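PDB 4HFV: uncharacterized protein from Legionella pneumophila subsp. pneumophila, which is a putative Dot/Icm type IV secretion effector of unknown molecular function, possibly linked to metaeffector activity, in which one effector acts on another. Local coordinates for residues Y40-K43 / E44-R47; P51-L54 / V55-T59; N116-R120 / E121-D125. One frame throughout, in Å; residues are numbered along the deposited sequence. Where two conformers were deposited one is given.

How the interactions relate
Along the chain the three local contacts come in series. Interaction 1 (40-47) lies in the connection between helix 9-27 and helix 49-64, interaction 2 (51-59) on helix 49-64 itself, and interaction 3 (116-125) at the start of helix 120-136. Interactions 1 and 2 have centres 11 Å apart and touch through Val42, which packs on Val53 and Leu54, so the connection folds back against the helix it leads into. Interaction 3 is separate: its nearest atoms are about 13 Å from interaction 2 and about 24 Å from interaction 1, which lies across the chain's centre. It is the one that meets the second subunit and approaches Arg176 of the succinate site.

Interaction 1: residues Y40-K43 / E44-R47; sequences YSVK and EVSR
Val42 and Val45 meet at the packed side of this short turn, CG2 of Val42 lying 4.1 Å from CG2 of Val45, with the two side chains at a slant to each other. Val45 CG2 sits between its own backbone N and carbonyl carbon (chi1 of CG1 -51°), which brings this methyl to 3.2 Å from Val42 O. That oxygen also accepts from Val45 N at 3.0 Å, the donor lying well above the carbonyl plane; Glu44 N reaches Ser41 O in the same manner, also at 3.0 Å. Val45 continues the packed side onto Leu23 and Ile24 of helix 9-27. Glu44 belongs to this side too: it touches Ile24 and bends at chi2 (-75°), its carboxylate hydrogen-bonded to His27 ND1 through OE1 and to Asn28 ND2 through OE2.

The looser side carries Lys43 and a water. Lys43 extends beyond CG, and its NZ stays 5.6 Å from Glu44 OE2, so the opposite charges are near but not in contact. Water 1 donates to Lys43 O at 2.7 Å and to Val45 O, bridging the end of the turn. Successive i to i+3 backbone bonds define a 3-10 turn, here packed against helix 9-27.

Interaction 2: residues P51-L54 / V55-T59; sequences PQVL and VLLKT
Four successive i to i+4 backbone bonds join residues 51-54 to residues 55-58, from Val55 N to Pro51 O at 2.9 Å through to Lys58 N to Leu54 O at 2.7 Å, with N-H...O angles of 157° to 167°. Among the side chains, the direct apolar touch is between Val53 and Leu57, one turn apart: Val53 CG1 meets Leu57 CD1 at 3.9 Å, and the two run alongside each other, pointing the same way. Val53 places CG1 opposite its backbone N (chi1 167°), while Leu57 turns CG away from its carbonyl carbon, which also brings Leu57 CG to 3.4 Å from Val53 O.

This is the i, i+4 pattern of an alpha-helix buried on several faces in an all-helical fold. Both Val53 and Leu57 touch Ile20 of helix 9-27, Leu56 packs on Leu80 and Ile84 of helix 70-90, and Val55 touches Ile156 and Tyr159. Within helix 49-64, Leu56 CG lies 3.5 Å from Gln52 O, and Val55 CG2 lies 3.2 Å from Pro51 O.

Thr59 doubles the bonding at one carbonyl: its N and its OG1 both donate to Val55 O, the hydroxyl at 2.9 Å, and they approach from opposite faces of the carbonyl plane. The buried hydroxyl is thereby satisfied within the helix, and its rotation is probably fixed. Lys58 leaves the contact beyond CB, which lies against Leu54 O, and its chain then bends at chi2 and chi3. The Lys58 ammonium group forms a salt bridge with Glu61, and Gln52 OE1 accepts from Arg49 NH1, one turn earlier on the same helix.

Interaction 3: residues N116-R120 / E121-D125; sequences NNPNR and EDLAD
Asn119 and Asp122 are brought together by their first torsions: Asn119 holds CG between its backbone N and carbonyl carbon (chi1 63°), and Asp122 holds CG opposite its carbonyl carbon. The Asn119 amide can then cover the first turn of the helix, where OD1 accepts from Asp122 N at 2.8 Å, nearly straight at 173°. In return Asn119 N donates to Asp122 OD2 at 3.0 Å, meeting the carboxylate on its anti side and out of its plane. The amide and carboxylate stack, their planes 12° apart. Asp122 OD2 also accepts from Phe4 N, so two backbone N-H groups grip this oxygen and would probably stabilise its negative charge.

In one of its two conformers Glu121 also lays its carboxylate over the Asn119 amide, an arrangement that remains doubtful. Water 2 accepts from Arg120 NH1 at 2.8 Å, in the plane of the guanidinium edge.

Just ahead of the cap, Pro118 CB packs 3.5 Å from Leu123 CD2, and both residues touch Tyr82 of helix 70-90. Leu123 N closes the first helical bond on Asn119 O at 3.0 Å. Farther along, Asp125 forms a salt bridge to Arg145 of the second subunit, and the side chain of Ala124 comes about 5 Å from that of Arg176, which binds succinate in a crystal structure of this protein, though none is bound to this chain. The reciprocal side-chain and backbone bonds of Asn119 and Asp122 are those of a capping box, with Asn119 as N-cap of helix 120-136.

Interaction 1: residues Y40-K43 / E44-R47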
ATOM      1  N   TYR A  40      28.619 -15.174 -14.364  1.00 30.48           N
ATOM      2  CA  TYR A  40      29.049 -16.405 -15.039  1.00 31.50           C
ATOM      3  C   TYR A  40      29.633 -17.456 -14.068  1.00 29.37           C
ATOM      4  O   TYR A  40      29.717 -18.639 -14.404  1.00 29.94           O
ATOM      5  CB  TYR A  40      30.091 -16.079 -16.121  1.00 34.64           C
ATOM      6  CG  TYR A  40      29.561 -15.245 -17.286  1.00 43.58           C
ATOM      7  CD1 TYR A  40      28.193 -15.130 -17.540  1.00 51.00           C
ATOM      8  CD2 TYR A  40      30.433 -14.585 -18.139  1.00 54.24           C
ATOM      9  CE1 TYR A  40      27.718 -14.372 -18.620  1.00 58.09           C
ATOM     10  CE2 TYR A  40      29.969 -13.831 -19.210  1.00 61.08           C
ATOM     11  CZ  TYR A  40      28.616 -13.731 -19.447  1.00 57.80           C
ATOM     12  OH  TYR A  40      28.176 -12.970 -20.504  1.00 57.79           O
ATOM     13  N   SER A  41      30.043 -17.003 -12.881  1.00 27.35           N
ATOM     14  CA  SER A  41      30.639 -17.879 -11.865  1.00 34.04           C
ATOM     15  C   SER A  41      29.605 -18.402 -10.889  1.00 24.85           C
ATOM     16  O   SER A  41      29.911 -19.179  -9.988  1.00 27.90           O
ATOM     17  CB  SER A  41      31.736 -17.128 -11.092  1.00 25.07           C
ATOM     18  OG  SER A  41      32.787 -16.795 -11.986  1.00 37.70           O
ATOM     19  N   VAL A  42      28.370 -17.956 -11.057  1.00 26.52           N
ATOM     20  CA  VAL A  42      27.335 -18.240 -10.092  1.00 32.89           C
ATOM     21  C   VAL A  42      27.015 -19.726 -10.067  1.00 34.16           C
ATOM     22  O   VAL A  42      26.571 -20.255  -9.057  1.00 28.49           O
ATOM     23  CB  VAL A  42      26.047 -17.458 -10.432  1.00 37.44           C
ATOM     24  CG1 VAL A  42      25.232 -18.200 -11.523  1.00 73.69           C
ATOM     25  CG2 VAL A  42      25.235 -17.249  -9.182  1.00 37.07           C
ATOM     26  N   LYS A  43      27.231 -20.401 -11.185  1.00 23.15           N
ATOM     27  CA  LYS A  43      27.046 -21.841 -11.248  1.00 26.23           C
ATOM     28  C   LYS A  43      27.800 -22.597 -10.114  1.00 37.49           C
ATOM     29  O   LYS A  43      27.469 -23.743  -9.776  1.00 28.58           O
ATOM     30  CB  LYS A  43      27.506 -22.327 -12.627  1.00 27.32           C
ATOM     31  CG  LYS A  43      28.914 -21.794 -12.991  1.00 41.00           C
ATOM     32  CD  LYS A  43      29.475 -22.340 -14.307  1.00 44.82           C
ATOM     33  CE  LYS A  43      30.959 -21.976 -14.473  1.00 43.04           C
ATOM     34  NZ  LYS A  43      31.385 -22.175 -15.893  1.00 56.90           N
ATOM     35  N   GLU A  44      28.806 -21.949  -9.524  1.00 28.37           N
ATOM     36  CA  GLU A  44      29.621 -22.573  -8.478  1.00 23.72           C
ATOM     37  C   GLU A  44      28.955 -22.638  -7.107  1.00 27.70           C
ATOM     38  O   GLU A  44      29.336 -23.475  -6.288  1.00 27.89           O
ATOM     39  CB  GLU A  44      30.957 -21.838  -8.341  1.00 22.49           C
ATOM     40  CG  GLU A  44      31.817 -21.911  -9.595  1.00 23.77           C
ATOM     41  CD  GLU A  44      32.498 -23.259  -9.811  1.00 29.37           C
ATOM     42  OE1 GLU A  44      32.308 -24.251  -9.056  1.00 31.58           O
ATOM     43  OE2 GLU A  44      33.266 -23.319 -10.766  1.00 28.76           O
ATOM     44  N   VAL A  45      27.955 -21.795  -6.873  1.00 21.35           N
ATOM     45  CA  VAL A  45      27.271 -21.762  -5.575  1.00 17.70           C
ATOM     46  C   VAL A  45      26.072 -22.715  -5.551  1.00 24.29           C
ATOM     47  O   VAL A  45      25.646 -23.225  -6.590  1.00 19.73           O
ATOM     48  CB  VAL A  45      26.894 -20.313  -5.170  1.00 17.03           C
ATOM     49  CG1 VAL A  45      28.115 -19.406  -5.285  1.00 17.41           C
ATOM     50  CG2 VAL A  45      25.736 -19.771  -6.009  1.00 19.70           C
ATOM     51  N   SER A  46      25.561 -23.001  -4.358  1.00 19.82           N
ATOM     52  CA  SER A  46      24.455 -23.958  -4.219  1.00 24.64           C
ATOM     53  C   SER A  46      23.201 -23.518  -4.980  1.00 23.75           C
ATOM     54  O   SER A  46      22.974 -22.334  -5.198  1.00 26.13           O
ATOM     55  CB  SER A  46      24.103 -24.138  -2.749  1.00 24.53           C
ATOM     56  OG  SER A  46      23.461 -22.971  -2.259  1.00 23.97           O
ATOM     57  N   ARG A  47      22.363 -24.480  -5.350  1.00 22.01           N
ATOM     58  CA  ARG A  47      21.151 -24.190  -6.129  1.00 22.87           C
ATOM     59  C   ARG A  47      20.331 -23.173  -5.363  1.00 22.56           C
ATOM     60  O   ARG A  47      19.821 -22.191  -5.913  1.00 22.80           O
ATOM     61  CB  ARG A  47      20.372 -25.491  -6.407  1.00 24.50           C
ATOM     62  CG  ARG A  47      19.030 -25.285  -7.113  1.00 49.36           C
ATOM     63  CD  ARG A  47      18.532 -26.558  -7.802  1.00 72.34           C
ATOM     64  NE  ARG A  47      17.168 -26.424  -8.328  1.00 83.31           N
ATOM     65  CZ  ARG A  47      16.504 -27.402  -8.944  1.00 89.49           C
ATOM     66  NH1 ARG A  47      17.080 -28.585  -9.105  1.00 95.88           N
ATOM     67  NH2 ARG A  47      15.269 -27.205  -9.395  1.00 88.21           N
TER
HETATM   68  O   HOH W   1      27.416 -25.469  -7.669  1.00 37.23           O

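Interaction 2: residues P51-L54 / V55-T59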
ATOM      1  N   PRO A  51      19.761 -18.135  -7.128  1.00 11.37           N
ATOM      2  CA  PRO A  51      18.910 -17.008  -7.517  1.00 12.73           C
ATOM      3  C   PRO A  51      19.102 -15.790  -6.630  1.00 14.62           C
ATOM      4  O   PRO A  51      18.905 -14.659  -7.116  1.00 12.96           O
ATOM      5  CB  PRO A  51      17.469 -17.578  -7.444  1.00 16.78           C
ATOM      6  CG  PRO A  51      17.539 -18.782  -6.576  1.00 17.43           C
ATOM      7  CD  PRO A  51      18.980 -19.308  -6.707  1.00 13.99           C
ATOM      8  N   GLN A  52      19.479 -15.975  -5.366  1.00 11.17           N
ATOM      9  CA  GLN A  52      19.710 -14.819  -4.512  1.00 17.62           C
ATOM     10  C   GLN A  52      20.896 -14.028  -5.037  1.00 21.05           C
ATOM     11  O   GLN A  52      20.864 -12.800  -5.126  1.00 17.17           O
ATOM     12  CB  GLN A  52      19.949 -15.272  -3.089  1.00 18.12           C
ATOM     13  CG  GLN A  52      18.776 -16.016  -2.516  1.00 17.07           C
ATOM     14  CD  GLN A  52      19.116 -16.675  -1.202  1.00 15.97           C
ATOM     15  OE1 GLN A  52      20.250 -17.109  -0.990  1.00 15.40           O
ATOM     16  NE2 GLN A  52      18.142 -16.725  -0.289  1.00 20.21           N
ATOM     17  N   VAL A  53      21.946 -14.740  -5.427  1.00 19.89           N
ATOM     18  CA  VAL A  53      23.103 -14.073  -5.950  1.00 12.90           C
ATOM     19  C   VAL A  53      22.809 -13.344  -7.249  1.00 12.12           C
ATOM     20  O   VAL A  53      23.199 -12.196  -7.385  1.00 12.03           O
ATOM     21  CB  VAL A  53      24.308 -15.099  -6.093  1.00 12.07           C
ATOM     22  CG1 VAL A  53      25.409 -14.537  -6.918  1.00 16.96           C
ATOM     23  CG2 VAL A  53      24.827 -15.433  -4.735  1.00 13.20           C
ATOM     24  N   LEU A  54      22.082 -13.986  -8.171  1.00 15.07           N
ATOM     25  CA  LEU A  54      21.756 -13.371  -9.462  1.00 11.43           C
ATOM     26  C   LEU A  54      20.831 -12.161  -9.298  1.00 10.41           C
ATOM     27  O   LEU A  54      21.000 -11.121  -9.962  1.00 10.48           O
ATOM     28  CB  LEU A  54      21.190 -14.411 -10.451  1.00 11.95           C
ATOM     29  CG  LEU A  54      22.180 -15.522 -10.868  1.00 18.86           C
ATOM     30  CD1 LEU A  54      21.470 -16.622 -11.680  1.00 21.13           C
ATOM     31  CD2 LEU A  54      23.257 -14.888 -11.683  1.00 31.37           C
ATOM     32  N   VAL A  55      19.913 -12.236  -8.353  1.00 12.14           N
ATOM     33  CA  VAL A  55      19.061 -11.072  -8.102  1.00 15.18           C
ATOM     34  C   VAL A  55      19.832  -9.894  -7.549  1.00 12.50           C
ATOM     35  O   VAL A  55      19.651  -8.755  -7.994  1.00 13.39           O
ATOM     36  CB  VAL A  55      17.919 -11.437  -7.194  1.00 12.23           C
ATOM     37  CG1 VAL A  55      17.245 -10.177  -6.694  1.00 17.35           C
ATOM     38  CG2 VAL A  55      16.953 -12.295  -8.022  1.00 11.05           C
ATOM     39  N   LEU A  56      20.760 -10.172  -6.624  1.00 12.64           N
ATOM     40  CA  LEU A  56      21.637  -9.129  -6.106  1.00  7.33           C
ATOM     41  C   LEU A  56      22.482  -8.504  -7.208  1.00 12.33           C
ATOM     42  O   LEU A  56      22.564  -7.288  -7.299  1.00 11.01           O
ATOM     43  CB  LEU A  56      22.576  -9.679  -5.018  1.00  9.54           C
ATOM     44  CG  LEU A  56      21.936  -9.849  -3.647  1.00 11.25           C
ATOM     45  CD1 LEU A  56      22.778 -10.808  -2.717  1.00 16.00           C
ATOM     46  CD2 LEU A  56      21.858  -8.459  -3.084  1.00 11.34           C
ATOM     47  N   LEU A  57      23.111  -9.332  -8.035  1.00 13.66           N
ATOM     48  CA  LEU A  57      23.918  -8.837  -9.131  1.00 17.03           C
ATOM     49  C   LEU A  57      23.092  -8.124 -10.207  1.00 10.49           C
ATOM     50  O   LEU A  57      23.570  -7.142 -10.811  1.00 14.06           O
ATOM     51  CB  LEU A  57      24.770  -9.971  -9.745  1.00 16.55           C
ATOM     52  CG  LEU A  57      25.871 -10.604  -8.857  1.00 13.57           C
ATOM     53  CD1 LEU A  57      26.535 -11.842  -9.527  1.00 13.34           C
ATOM     54  CD2 LEU A  57      26.884  -9.598  -8.527  1.00 17.78           C
ATOM     55  N   LYS A  58      21.906  -8.613 -10.539  1.00 15.70           N
ATOM     56  CA  LYS A  58      21.084  -7.896 -11.519  1.00 15.70           C
ATOM     57  C   LYS A  58      20.642  -6.540 -10.950  1.00 10.71           C
ATOM     58  O   LYS A  58      20.635  -5.523 -11.652  1.00 12.70           O
ATOM     59  CB  LYS A  58      19.849  -8.684 -11.939  1.00 13.10           C
ATOM     60  CG  LYS A  58      19.011  -8.009 -12.962  1.00 11.65           C
ATOM     61  CD  LYS A  58      19.713  -7.763 -14.299  1.00 15.43           C
ATOM     62  CE  LYS A  58      20.227  -9.053 -14.899  1.00 24.44           C
ATOM     63  NZ  LYS A  58      20.823  -8.793 -16.258  1.00 27.84           N
ATOM     64  N   THR A  59      20.303  -6.541  -9.680  1.00  9.56           N
ATOM     65  CA  THR A  59      19.905  -5.305  -8.995  1.00 12.63           C
ATOM     66  C   THR A  59      21.040  -4.304  -9.087  1.00 12.92           C
ATOM     67  O   THR A  59      20.825  -3.161  -9.474  1.00 15.74           O
ATOM     68  CB  THR A  59      19.417  -5.601  -7.553  1.00 14.19           C
ATOM     69  OG1 THR A  59      18.160  -6.265  -7.637  1.00 13.12           O
ATOM     70  CG2 THR A  59      19.263  -4.362  -6.694  1.00 10.56           C
TER

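Interaction 3: residues N116-R120 / E121-D125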
ATOM      1  N   ASN A 116      21.944  -0.189  15.591  1.00 29.14           N
ATOM      2  CA  ASN A 116      21.814   0.151  14.189  1.00 22.62           C
ATOM      3  C   ASN A 116      21.053  -0.986  13.519  1.00 28.49           C
ATOM      4  O   ASN A 116      21.651  -1.956  13.058  1.00 24.26           O
ATOM      5  CB  ASN A 116      23.197   0.308  13.545  1.00 23.51           C
ATOM      6  CG  ASN A 116      23.112   0.824  12.124  1.00 22.37           C
ATOM      7  OD1 ASN A 116      22.287   1.707  11.814  1.00 23.80           O
ATOM      8  ND2 ASN A 116      23.937   0.271  11.243  1.00 24.30           N
ATOM      9  N   ASN A 117      19.728  -0.883  13.504  1.00 20.12           N
ATOM     10  CA  ASN A 117      18.855  -1.967  13.034  1.00 27.05           C
ATOM     11  C   ASN A 117      17.491  -1.372  12.671  1.00 25.16           C
ATOM     12  O   ASN A 117      16.987  -0.504  13.371  1.00 23.78           O
ATOM     13  CB  ASN A 117      18.688  -3.024  14.151  1.00 33.88           C
ATOM     14  CG  ASN A 117      18.920  -4.457  13.661  1.00 44.38           C
ATOM     15  OD1 ASN A 117      18.056  -5.049  12.999  1.00 52.21           O
ATOM     16  ND2 ASN A 117      20.090  -5.033  14.009  1.00 42.94           N
ATOM     17  N   PRO A 118      16.878  -1.846  11.578  1.00 21.20           N
ATOM     18  CA  PRO A 118      15.732  -1.142  11.034  1.00 20.41           C
ATOM     19  C   PRO A 118      14.541  -1.227  11.957  1.00 29.55           C
ATOM     20  O   PRO A 118      14.217  -2.323  12.367  1.00 19.77           O
ATOM     21  CB  PRO A 118      15.424  -1.916   9.721  1.00 15.38           C
ATOM     22  CG  PRO A 118      16.628  -2.615   9.388  1.00 21.64           C
ATOM     23  CD  PRO A 118      17.358  -2.895  10.678  1.00 15.41           C
ATOM     24  N   ASN A 119      13.910  -0.096  12.261  1.00 21.28           N
ATOM     25  CA  ASN A 119      12.613  -0.096  12.897  1.00 26.21           C
ATOM     26  C   ASN A 119      11.516  -0.303  11.838  1.00 24.23           C
ATOM     27  O   ASN A 119      11.815  -0.547  10.665  1.00 20.06           O
ATOM     28  CB  ASN A 119      12.393   1.165  13.747  1.00 27.42           C
ATOM     29  CG  ASN A 119      12.403   2.442  12.943  1.00 38.14           C
ATOM     30  OD1 ASN A 119      12.000   2.484  11.774  1.00 31.04           O
ATOM     31  ND2 ASN A 119      12.863   3.511  13.578  1.00 37.62           N
ATOM     32  N   ARG A 120      10.252  -0.273  12.257  1.00 22.10           N
ATOM     33  CA  ARG A 120       9.152  -0.595  11.342  1.00 26.36           C
ATOM     34  C   ARG A 120       9.080   0.408  10.206  1.00 23.65           C
ATOM     35  O   ARG A 120       8.742   0.080   9.049  1.00 21.81           O
ATOM     36  CB  ARG A 120       7.820  -0.548  12.094  1.00 35.37           C
ATOM     37  CG  ARG A 120       7.562  -1.762  12.932  1.00 40.41           C
ATOM     38  CD  ARG A 120       6.140  -1.709  13.497  1.00 36.39           C
ATOM     39  NE  ARG A 120       5.999  -0.672  14.513  1.00 42.67           N
ATOM     40  CZ  ARG A 120       6.082  -0.893  15.826  1.00 50.97           C
ATOM     41  NH1 ARG A 120       5.953   0.108  16.681  1.00 52.47           N
ATOM     42  NH2 ARG A 120       6.295  -2.114  16.291  1.00 52.01           N
ATOM     43  N   GLU A 121       9.347   1.653  10.566  0.54 25.06           N
ATOM     44  CA  GLU A 121       9.315   2.744   9.626  0.54 23.96           C
ATOM     45  C   GLU A 121      10.387   2.480   8.560  0.54 23.84           C
ATOM     46  O   GLU A 121      10.094   2.443   7.358  0.54 19.80           O
ATOM     47  CB  GLU A 121       9.549   4.048  10.391  0.54 31.05           C
ATOM     48  CG  GLU A 121       8.618   4.206  11.613  0.54 40.49           C
ATOM     49  CD  GLU A 121       9.310   3.986  12.968  0.54 50.32           C
ATOM     50  OE1 GLU A 121       9.951   4.949  13.461  0.54 51.58           O
ATOM     51  OE2 GLU A 121       9.195   2.868  13.544  0.54 27.18           O
ATOM     52  N   ASP A 122      11.615   2.243   9.019  1.00 26.16           N
ATOM     53  CA  ASP A 122      12.729   1.967   8.123  1.00 22.00           C
ATOM     54  C   ASP A 122      12.408   0.836   7.168  1.00 22.98           C
ATOM     55  O   ASP A 122      12.738   0.898   5.987  1.00 19.88           O
ATOM     56  CB  ASP A 122      13.955   1.526   8.919  1.00 19.72           C
ATOM     57  CG  ASP A 122      14.509   2.619   9.823  1.00 25.24           C
ATOM     58  OD1 ASP A 122      14.412   3.820   9.465  1.00 25.72           O
ATOM     59  OD2 ASP A 122      15.053   2.269  10.900  1.00 23.15           O
ATOM     60  N   LEU A 123      11.816  -0.230   7.697  1.00 18.52           N
ATOM     61  CA  LEU A 123      11.585  -1.417   6.900  1.00 16.84           C
ATOM     62  C   LEU A 123      10.513  -1.108   5.896  1.00 15.09           C
ATOM     63  O   LEU A 123      10.609  -1.512   4.725  1.00 18.45           O
ATOM     64  CB  LEU A 123      11.109  -2.573   7.762  1.00 20.90           C
ATOM     65  CG  LEU A 123      12.232  -3.243   8.551  1.00 24.63           C
ATOM     66  CD1 LEU A 123      11.709  -4.367   9.422  1.00 26.06           C
ATOM     67  CD2 LEU A 123      13.285  -3.761   7.583  1.00 34.16           C
ATOM     68  N   ALA A 124       9.476  -0.416   6.363  1.00 16.26           N
ATOM     69  CA  ALA A 124       8.410  -0.019   5.453  1.00 16.66           C
ATOM     70  C   ALA A 124       9.005   0.794   4.294  1.00 15.85           C
ATOM     71  O   ALA A 124       8.708   0.531   3.145  1.00 19.05           O
ATOM     72  CB  ALA A 124       7.309   0.766   6.155  1.00 17.66           C
ATOM     73  N   ASP A 125       9.832   1.782   4.602  1.00 16.92           N
ATOM     74  CA  ASP A 125      10.457   2.598   3.541  1.00 19.89           C
ATOM     75  C   ASP A 125      11.357   1.737   2.620  1.00 19.68           C
ATOM     76  O   ASP A 125      11.312   1.858   1.381  1.00 14.91           O
ATOM     77  CB  ASP A 125      11.259   3.746   4.166  1.00 22.59           C
ATOM     78  CG  ASP A 125      10.385   4.720   4.953  1.00 27.71           C
ATOM     79  OD1 ASP A 125       9.150   4.764   4.738  1.00 26.14           O
ATOM     80  OD2 ASP A 125      10.936   5.439   5.805  1.00 34.37           O
TER
HETATM   81  O   HOH W   2       6.240   2.336  15.014  1.00 41.65           O